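Local coordinates for protein aminotransferase (Paracoccus denitrificans, PDB 4GRX) that probably transfers amino groups between amine donors and carbonyl acceptors as a class III omega-aminotransferase, using pyridoxal phosphate as its cofactor, at residues 161-166 against 233-238. Sequence-based numbering, arbitrary orientation.
Sequences AYHGVT and FAEPVM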
loop_
_atom_site.group_PDB
_atom_site.type_symbol
_atom_site.label_atom_id
_atom_site.label_comp_id
_atom_site.label_asym_id
_atom_site.label_seq_id
_atom_site.Cartn_x
_atom_site.Cartn_y
_atom_site.Cartn_z
ATOM N N ALA A 161 13.373 -6.774 -13.898
ATOM C CA ALA A 161 13.242 -6.330 -12.503
ATOM C C ALA A 161 11.782 -6.389 -12.056
ATOM O O ALA A 161 10.848 -6.256 -12.870
ATOM C CB ALA A 161 13.777 -4.924 -12.324
ATOM N N TYR A 162 11.567 -6.602 -10.769
ATOM C CA TYR A 162 10.218 -6.452 -10.257
ATOM C C TYR A 162 10.260 -5.599 -9.002
ATOM O O TYR A 162 10.872 -5.978 -8.009
ATOM C CB TYR A 162 9.565 -7.814 -9.998
ATOM C CG TYR A 162 8.108 -7.712 -9.565
ATOM C CD1 TYR A 162 7.065 -7.870 -10.491
ATOM C CD2 TYR A 162 7.774 -7.442 -8.236
ATOM C CE1 TYR A 162 5.742 -7.766 -10.100
ATOM C CE2 TYR A 162 6.455 -7.343 -7.840
ATOM C CZ TYR A 162 5.452 -7.503 -8.774
ATOM O OH TYR A 162 4.165 -7.407 -8.357
ATOM N N HIS A 163 9.626 -4.439 -9.063
ATOM C CA HIS A 163 9.632 -3.529 -7.931
ATOM C C HIS A 163 8.251 -3.147 -7.451
ATOM O O HIS A 163 8.123 -2.445 -6.446
ATOM C CB HIS A 163 10.479 -2.300 -8.233
ATOM C CG HIS A 163 11.917 -2.616 -8.576
ATOM N ND1 HIS A 163 12.859 -2.851 -7.631
ATOM C CD2 HIS A 163 12.569 -2.702 -9.818
ATOM C CE1 HIS A 163 14.052 -3.093 -8.237
ATOM N NE2 HIS A 163 13.872 -2.993 -9.577
ATOM N N GLY A 164 7.204 -3.619 -8.138
ATOM C CA GLY A 164 5.857 -3.505 -7.615
ATOM C C GLY A 164 4.777 -3.159 -8.618
ATOM O O GLY A 164 4.997 -3.203 -9.829
ATOM N N VAL A 165 3.596 -2.820 -8.111
ATOM C CA VAL A 165 2.431 -2.643 -8.963
ATOM C C VAL A 165 1.747 -1.275 -8.944
ATOM O O VAL A 165 0.779 -1.107 -9.674
ATOM C CB VAL A 165 1.353 -3.749 -8.759
ATOM C CG1 VAL A 165 1.906 -5.140 -9.077
ATOM C CG2 VAL A 165 0.733 -3.683 -7.365
ATOM N N THR A 166 2.213 -0.297 -8.161
ATOM C CA THR A 166 1.673 1.066 -8.338
ATOM C C THR A 166 2.154 1.608 -9.700
ATOM O O THR A 166 3.115 1.063 -10.281
ATOM C CB THR A 166 2.099 2.060 -7.234
ATOM O OG1 THR A 166 3.486 2.395 -7.405
ATOM C CG2 THR A 166 1.840 1.510 -5.822
ATOM N N PHE A 233 17.699 1.507 -8.889
ATOM C CA PHE A 233 17.228 0.439 -8.015
ATOM C C PHE A 233 17.656 -0.905 -8.575
ATOM O O PHE A 233 17.629 -1.112 -9.798
ATOM C CB PHE A 233 15.705 0.444 -7.924
ATOM C CG PHE A 233 15.132 1.633 -7.229
ATOM C CD1 PHE A 233 15.253 2.918 -7.783
ATOM C CD2 PHE A 233 14.414 1.474 -6.048
ATOM C CE1 PHE A 233 14.706 4.024 -7.139
ATOM C CE2 PHE A 233 13.865 2.572 -5.407
ATOM C CZ PHE A 233 14.006 3.843 -5.948
ATOM N N ALA A 234 18.011 -1.824 -7.676
ATOM C CA ALA A 234 18.277 -3.222 -8.051
ATOM C C ALA A 234 17.968 -4.178 -6.925
ATOM O O ALA A 234 18.322 -3.923 -5.765
ATOM C CB ALA A 234 19.729 -3.397 -8.496
ATOM N N GLU A 235 17.311 -5.279 -7.269
ATOM C CA GLU A 235 17.266 -6.444 -6.404
ATOM C C GLU A 235 18.646 -7.101 -6.472
ATOM O O GLU A 235 19.203 -7.247 -7.580
ATOM C CB GLU A 235 16.257 -7.455 -6.925
ATOM C CG GLU A 235 14.819 -6.988 -6.922
ATOM C CD GLU A 235 13.989 -7.737 -7.939
ATOM O OE1 GLU A 235 13.831 -7.192 -9.052
ATOM O OE2 GLU A 235 13.522 -8.866 -7.642
ATOM N N PRO A 236 19.217 -7.498 -5.313
ATOM C CA PRO A 236 20.516 -8.190 -5.406
ATOM C C PRO A 236 20.416 -9.456 -6.272
ATOM O O PRO A 236 21.242 -9.657 -7.177
ATOM C CB PRO A 236 20.863 -8.509 -3.944
ATOM C CG PRO A 236 20.111 -7.486 -3.155
ATOM C CD PRO A 236 18.831 -7.230 -3.918
ATOM N N VAL A 237 19.403 -10.276 -5.995
ATOM C CA VAL A 237 19.037 -11.411 -6.825
ATOM C C VAL A 237 17.611 -11.121 -7.273
ATOM O O VAL A 237 16.765 -10.800 -6.432
ATOM C CB VAL A 237 19.005 -12.725 -6.022
ATOM C CG1 VAL A 237 18.686 -13.903 -6.933
ATOM C CG2 VAL A 237 20.314 -12.968 -5.308
ATOM N N MET A 238 17.341 -11.222 -8.575
ATOM C CA MET A 238 16.005 -10.931 -9.100
ATOM C C MET A 238 14.991 -12.018 -8.721
ATOM O O MET A 238 15.180 -13.190 -9.021
ATOM C CB MET A 238 16.061 -10.722 -10.613
ATOM C CG MET A 238 16.793 -9.458 -11.036
ATOM S SD MET A 238 16.696 -9.220 -12.820
ATOM C CE MET A 238 17.173 -7.506 -12.985
HETATM O O HOH W 1 16.229 -3.001 -11.041
#
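E235 reaches from the end of strand 229-234 to the backbone of Y162, a worked example of one buried carboxylate joining two loops, one of which carries a residue of the ligand pocket. From CB, the side chain sets CG anti to its own carbonyl carbon, beside the backbone N (chi1 -64°), and runs on extended. CG passes CE1 of H163 at 4.2 Å, and CD lies 3.6 Å from the carbonyl O of Y162. At the tip the two oxygens divide their work. OE1 accepts the N-H of Y162 at 2.9 Å in an almost straight bond (174°), the donor arriving on the syn side but tilted out of the carboxylate plane; the same oxygen hangs over one face of the H163 imidazole, offset toward its rim. OE2 takes the backbone N of G239, within its own loop, so the carboxylate bridges that loop to the one carrying Y162. An alanine here would probably leave the N-H of Y162 and that of G239 without their acceptor and open a gap beside the histidine ring.

The imidazole is fixed from both nitrogens: ND1 bonds D268 OD2, while NE2 shares a hydrogen bond, at 2.8 Å, with a water in the ring plane, and this water donates its other bond to F233 O. CE1 rests 3.9 Å from F233 CB, and the methyl CE of M238 packs 4.3 Å from A161 CB.

The bond to its backbone N holds Y162, whose ring leads away to touch the bound delta-amino valeric acid. The contact lies where loops leave the neighbouring parallel strands 154-158 and 229-234, at the active site of the PLP-dependent aminotransferase fold.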